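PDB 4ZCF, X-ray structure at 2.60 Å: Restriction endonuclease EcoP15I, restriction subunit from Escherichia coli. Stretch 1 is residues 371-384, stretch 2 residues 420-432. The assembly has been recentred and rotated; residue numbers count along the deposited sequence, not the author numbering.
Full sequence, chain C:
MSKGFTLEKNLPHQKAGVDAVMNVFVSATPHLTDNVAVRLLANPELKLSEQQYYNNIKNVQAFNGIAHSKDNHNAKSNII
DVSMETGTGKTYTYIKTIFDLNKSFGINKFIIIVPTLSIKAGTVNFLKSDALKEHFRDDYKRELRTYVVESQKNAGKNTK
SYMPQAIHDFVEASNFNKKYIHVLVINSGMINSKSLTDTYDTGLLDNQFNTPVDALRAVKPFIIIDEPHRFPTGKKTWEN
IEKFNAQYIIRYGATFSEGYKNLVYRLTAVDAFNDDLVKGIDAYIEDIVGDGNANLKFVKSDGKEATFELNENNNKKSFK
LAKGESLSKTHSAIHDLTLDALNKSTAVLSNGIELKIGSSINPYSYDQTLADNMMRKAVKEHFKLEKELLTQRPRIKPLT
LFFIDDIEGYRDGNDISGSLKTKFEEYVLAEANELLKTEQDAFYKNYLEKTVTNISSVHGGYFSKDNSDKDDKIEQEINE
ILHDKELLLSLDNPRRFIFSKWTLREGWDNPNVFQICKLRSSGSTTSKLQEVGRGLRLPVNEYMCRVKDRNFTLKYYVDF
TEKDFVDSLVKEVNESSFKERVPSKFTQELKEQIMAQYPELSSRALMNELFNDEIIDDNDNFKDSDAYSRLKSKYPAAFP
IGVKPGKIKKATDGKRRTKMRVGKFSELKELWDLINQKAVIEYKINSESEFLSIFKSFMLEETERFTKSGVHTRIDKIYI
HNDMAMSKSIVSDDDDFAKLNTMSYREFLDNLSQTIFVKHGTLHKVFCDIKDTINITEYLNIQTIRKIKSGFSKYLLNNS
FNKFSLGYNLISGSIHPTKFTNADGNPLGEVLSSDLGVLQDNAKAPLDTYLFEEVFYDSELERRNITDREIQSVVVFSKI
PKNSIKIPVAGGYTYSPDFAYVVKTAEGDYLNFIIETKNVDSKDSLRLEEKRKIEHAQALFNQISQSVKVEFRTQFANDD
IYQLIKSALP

Stretch 1, residues 371-384: ADNMMRKAVKEHFK
Stretch 2, residues 420-432: LKTKFEEYVLAEA

Two helices of one chain can pack side by side largely through side-chain contact, and the restriction subunit of EcoP15I supplies a compact example. Residues 371-384 are helical throughout, within a longer helix; the second stretch is helical through 423-432 and runs on. Phi and psi cluster around -65° and -40°, and i to i+4 bonds such as Tyr427 N to Lys423 O (2.8 Å) and Met375 N to Ala371 O (2.9 Å) hold each backbone. The axes run in roughly the same direction, crossing at -31° with a closest approach of 9.9 Å. Register is set by CA-CA distances: Asp372 to Leu420 7.1 Å, Met375 to Phe424 7.3 Å, Arg376 to Tyr427 6.6 Å and Val379 to Val428 6.7 Å.

The stretches bury 497 Å², and much of the contact is carbon against carbon. Met375, Val379 and Phe383, spaced four apart, all direct their CA-to-CB bonds toward the partner helix. Met375 (chi1 t, chi2 t, chi3 p) places CE 3.5 Å from Leu420 O and SD 3.9 Å from Phe424 CB. Val379 (t) lays CG1 4.2 Å from Val428 CA. Phe383 (m, chi2 87°) brings CZ to 4.5 Å from Val428 CB and CD1 to 4.3 Å from Glu431 CB. Phe424, Val428 and Glu431 are modelled only to CB, so their outer atoms cannot be described.

Tyr427 (m, chi2 7°) is the most heavily covered residue, and its CA-to-CB bond points toward the first helix. Arg376 (t, t, p, chi4 -110°) has CB 3.4 Å from Tyr427 CE2, and Arg376 CD sits 4.3 Å from the Tyr427 ring centroid in an off-centre CH-pi contact, letting the aliphatic chain cover aromatic surface.

Polar contact gathers at the tyrosine tip. Asp372 (chi1 -144°, chi2 7°) OD1 and OD2 each lie 3.3 Å from Tyr427 OH, a proximity whose bonding remains open.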

# COMPACT_ATOMS: atom_id res chain seq x y z
N ALA C 371 21.45 -37.58 -24.53
CA ALA C 371 20.56 -37.24 -23.44
C ALA C 371 19.68 -38.37 -22.98
O ALA C 371 19.54 -38.61 -21.80
CB ALA C 371 19.69 -36.07 -23.85
N ASP C 372 19.13 -39.10 -23.92
CA ASP C 372 18.12 -40.09 -23.64
C ASP C 372 18.81 -41.10 -22.80
O ASP C 372 18.20 -41.79 -22.02
CB ASP C 372 17.65 -40.74 -24.92
CG ASP C 372 16.21 -41.06 -24.90
OD1 ASP C 372 15.55 -40.65 -23.93
OD2 ASP C 372 15.73 -41.72 -25.83
N ASN C 373 20.09 -41.21 -23.06
CA ASN C 373 20.97 -42.18 -22.40
C ASN C 373 21.28 -41.72 -20.97
O ASN C 373 21.20 -42.53 -20.04
CB ASN C 373 22.26 -42.35 -23.20
CG ASN C 373 22.76 -43.77 -23.32
OD1 ASN C 373 23.28 -44.35 -22.36
ND2 ASN C 373 22.65 -44.34 -24.51
N MET C 374 21.60 -40.42 -20.80
CA MET C 374 21.90 -39.78 -19.51
C MET C 374 20.69 -39.84 -18.56
O MET C 374 20.86 -40.15 -17.38
CB MET C 374 22.35 -38.33 -19.72
CG MET C 374 23.78 -38.07 -19.35
SD MET C 374 24.25 -36.33 -19.35
CE MET C 374 24.27 -35.99 -21.13
N MET C 375 19.49 -39.55 -19.09
CA MET C 375 18.21 -39.55 -18.38
C MET C 375 17.79 -40.95 -17.93
O MET C 375 17.34 -41.12 -16.80
CB MET C 375 17.13 -38.88 -19.24
CG MET C 375 15.77 -38.82 -18.58
SD MET C 375 14.58 -37.83 -19.50
CE MET C 375 14.21 -38.96 -20.88
N ARG C 376 17.95 -41.96 -18.82
CA ARG C 376 17.65 -43.37 -18.55
C ARG C 376 18.54 -43.90 -17.41
O ARG C 376 18.02 -44.55 -16.49
CB ARG C 376 17.86 -44.20 -19.82
CG ARG C 376 17.26 -45.61 -19.78
CD ARG C 376 17.27 -46.27 -21.15
NE ARG C 376 18.62 -46.47 -21.68
CZ ARG C 376 19.14 -45.81 -22.71
NH1 ARG C 376 18.42 -44.89 -23.35
NH2 ARG C 376 20.37 -46.07 -23.12
N LYS C 377 19.86 -43.61 -17.47
CA LYS C 377 20.87 -44.00 -16.49
C LYS C 377 20.59 -43.43 -15.07
O LYS C 377 20.71 -44.17 -14.09
CB LYS C 377 22.27 -43.59 -17.00
CG LYS C 377 23.44 -44.24 -16.28
CD LYS C 377 24.76 -44.04 -17.04
CE LYS C 377 25.47 -42.73 -16.74
NZ LYS C 377 26.75 -42.62 -17.49
N ALA C 378 20.18 -42.13 -14.97
CA ALA C 378 19.85 -41.46 -13.70
C ALA C 378 18.58 -42.02 -13.07
O ALA C 378 18.50 -42.08 -11.84
CB ALA C 378 19.71 -39.96 -13.91
N VAL C 379 17.60 -42.42 -13.90
CA VAL C 379 16.34 -43.01 -13.44
C VAL C 379 16.65 -44.36 -12.75
O VAL C 379 16.30 -44.54 -11.59
CB VAL C 379 15.28 -43.13 -14.57
CG1 VAL C 379 14.15 -44.08 -14.20
CG2 VAL C 379 14.73 -41.76 -14.95
N LYS C 380 17.39 -45.25 -13.45
CA LYS C 380 17.80 -46.58 -12.96
C LYS C 380 18.58 -46.49 -11.64
O LYS C 380 18.38 -47.33 -10.75
CB LYS C 380 18.62 -47.32 -14.02
N GLU C 381 19.45 -45.47 -11.53
CA GLU C 381 20.27 -45.22 -10.34
C GLU C 381 19.46 -44.64 -9.18
O GLU C 381 19.78 -44.93 -8.02
CB GLU C 381 21.50 -44.36 -10.67
CG GLU C 381 22.51 -45.01 -11.62
CD GLU C 381 22.90 -46.45 -11.33
OE1 GLU C 381 23.38 -46.73 -10.21
OE2 GLU C 381 22.73 -47.30 -12.24
N HIS C 382 18.38 -43.86 -9.49
CA HIS C 382 17.49 -43.26 -8.50
C HIS C 382 16.69 -44.30 -7.74
O HIS C 382 16.66 -44.25 -6.52
CB HIS C 382 16.54 -42.23 -9.12
CG HIS C 382 15.76 -41.43 -8.12
ND1 HIS C 382 14.44 -41.11 -8.32
CD2 HIS C 382 16.16 -40.91 -6.93
CE1 HIS C 382 14.07 -40.40 -7.27
NE2 HIS C 382 15.07 -40.25 -6.40
N PHE C 383 16.04 -45.24 -8.47
CA PHE C 383 15.23 -46.32 -7.89
C PHE C 383 16.06 -47.27 -7.04
O PHE C 383 15.54 -47.77 -6.03
CB PHE C 383 14.38 -47.04 -8.96
CG PHE C 383 13.23 -46.20 -9.48
CD1 PHE C 383 13.40 -45.33 -10.54
CD2 PHE C 383 11.97 -46.29 -8.89
CE1 PHE C 383 12.33 -44.55 -11.02
CE2 PHE C 383 10.90 -45.51 -9.37
CZ PHE C 383 11.09 -44.65 -10.43
N LYS C 384 17.36 -47.44 -7.38
CA LYS C 384 18.33 -48.23 -6.61
C LYS C 384 18.57 -47.55 -5.25
O LYS C 384 18.81 -48.23 -4.24
CB LYS C 384 19.67 -48.36 -7.36
CG LYS C 384 19.81 -49.59 -8.29
CD LYS C 384 19.79 -50.96 -7.56
CE LYS C 384 21.02 -51.27 -6.73
NZ LYS C 384 20.86 -52.55 -5.99
N LEU C 420 10.70 -37.99 -26.33
CA LEU C 420 11.82 -37.45 -25.56
C LEU C 420 11.39 -37.06 -24.12
O LEU C 420 11.97 -37.57 -23.16
CB LEU C 420 12.42 -36.25 -26.29
N LYS C 421 10.38 -36.18 -23.98
CA LYS C 421 9.84 -35.78 -22.68
C LYS C 421 8.89 -36.89 -22.21
O LYS C 421 8.74 -37.10 -21.01
CB LYS C 421 9.09 -34.46 -22.79
N THR C 422 8.28 -37.61 -23.18
CA THR C 422 7.38 -38.75 -22.98
C THR C 422 8.19 -40.02 -22.61
O THR C 422 7.65 -40.93 -21.98
CB THR C 422 6.55 -39.00 -24.23
N LYS C 423 9.44 -40.03 -23.00
CA LYS C 423 10.32 -41.11 -22.65
C LYS C 423 10.47 -41.18 -21.14
O LYS C 423 10.52 -42.26 -20.59
CB LYS C 423 11.67 -40.93 -23.31
N PHE C 424 10.54 -40.04 -20.47
CA PHE C 424 10.94 -40.05 -19.09
C PHE C 424 9.91 -40.86 -18.37
O PHE C 424 10.22 -41.71 -17.54
CB PHE C 424 10.94 -38.64 -18.54
N GLU C 425 8.66 -40.61 -18.71
CA GLU C 425 7.57 -41.27 -18.04
C GLU C 425 7.73 -42.73 -18.31
O GLU C 425 7.52 -43.55 -17.44
CB GLU C 425 6.26 -40.77 -18.57
N GLU C 426 8.09 -43.07 -19.53
CA GLU C 426 8.06 -44.45 -19.93
C GLU C 426 9.04 -45.16 -19.06
O GLU C 426 8.76 -46.19 -18.50
CB GLU C 426 8.48 -44.57 -21.37
N TYR C 427 10.19 -44.54 -18.92
CA TYR C 427 11.30 -45.13 -18.21
C TYR C 427 10.94 -45.33 -16.76
O TYR C 427 11.18 -46.39 -16.19
CB TYR C 427 12.46 -44.17 -18.32
CG TYR C 427 13.07 -44.08 -19.68
CD1 TYR C 427 12.52 -44.72 -20.76
CD2 TYR C 427 14.22 -43.37 -19.87
CE1 TYR C 427 13.10 -44.64 -22.00
CE2 TYR C 427 14.81 -43.29 -21.10
CZ TYR C 427 14.25 -43.93 -22.16
OH TYR C 427 14.87 -43.84 -23.39
N VAL C 428 10.32 -44.32 -16.16
CA VAL C 428 9.97 -44.43 -14.77
C VAL C 428 8.97 -45.55 -14.60
O VAL C 428 9.09 -46.39 -13.73
CB VAL C 428 9.38 -43.13 -14.26
N LEU C 429 7.99 -45.58 -15.49
CA LEU C 429 6.90 -46.50 -15.32
C LEU C 429 7.49 -47.88 -15.41
O LEU C 429 7.11 -48.76 -14.68
CB LEU C 429 5.83 -46.26 -16.35
N ALA C 430 8.42 -48.07 -16.34
CA ALA C 430 8.94 -49.41 -16.57
C ALA C 430 9.72 -49.95 -15.40
O ALA C 430 9.52 -51.05 -14.94
CB ALA C 430 9.81 -49.41 -17.81
N GLU C 431 10.59 -49.11 -14.88
CA GLU C 431 11.45 -49.44 -13.74
C GLU C 431 10.63 -49.67 -12.46
O GLU C 431 11.07 -50.41 -11.57
CB GLU C 431 12.47 -48.33 -13.51
N ALA C 432 9.42 -49.05 -12.38
CA ALA C 432 8.48 -49.16 -11.26
C ALA C 432 7.71 -50.49 -11.29
O ALA C 432 7.63 -51.16 -10.25
CB ALA C 432 7.50 -47.99 -11.29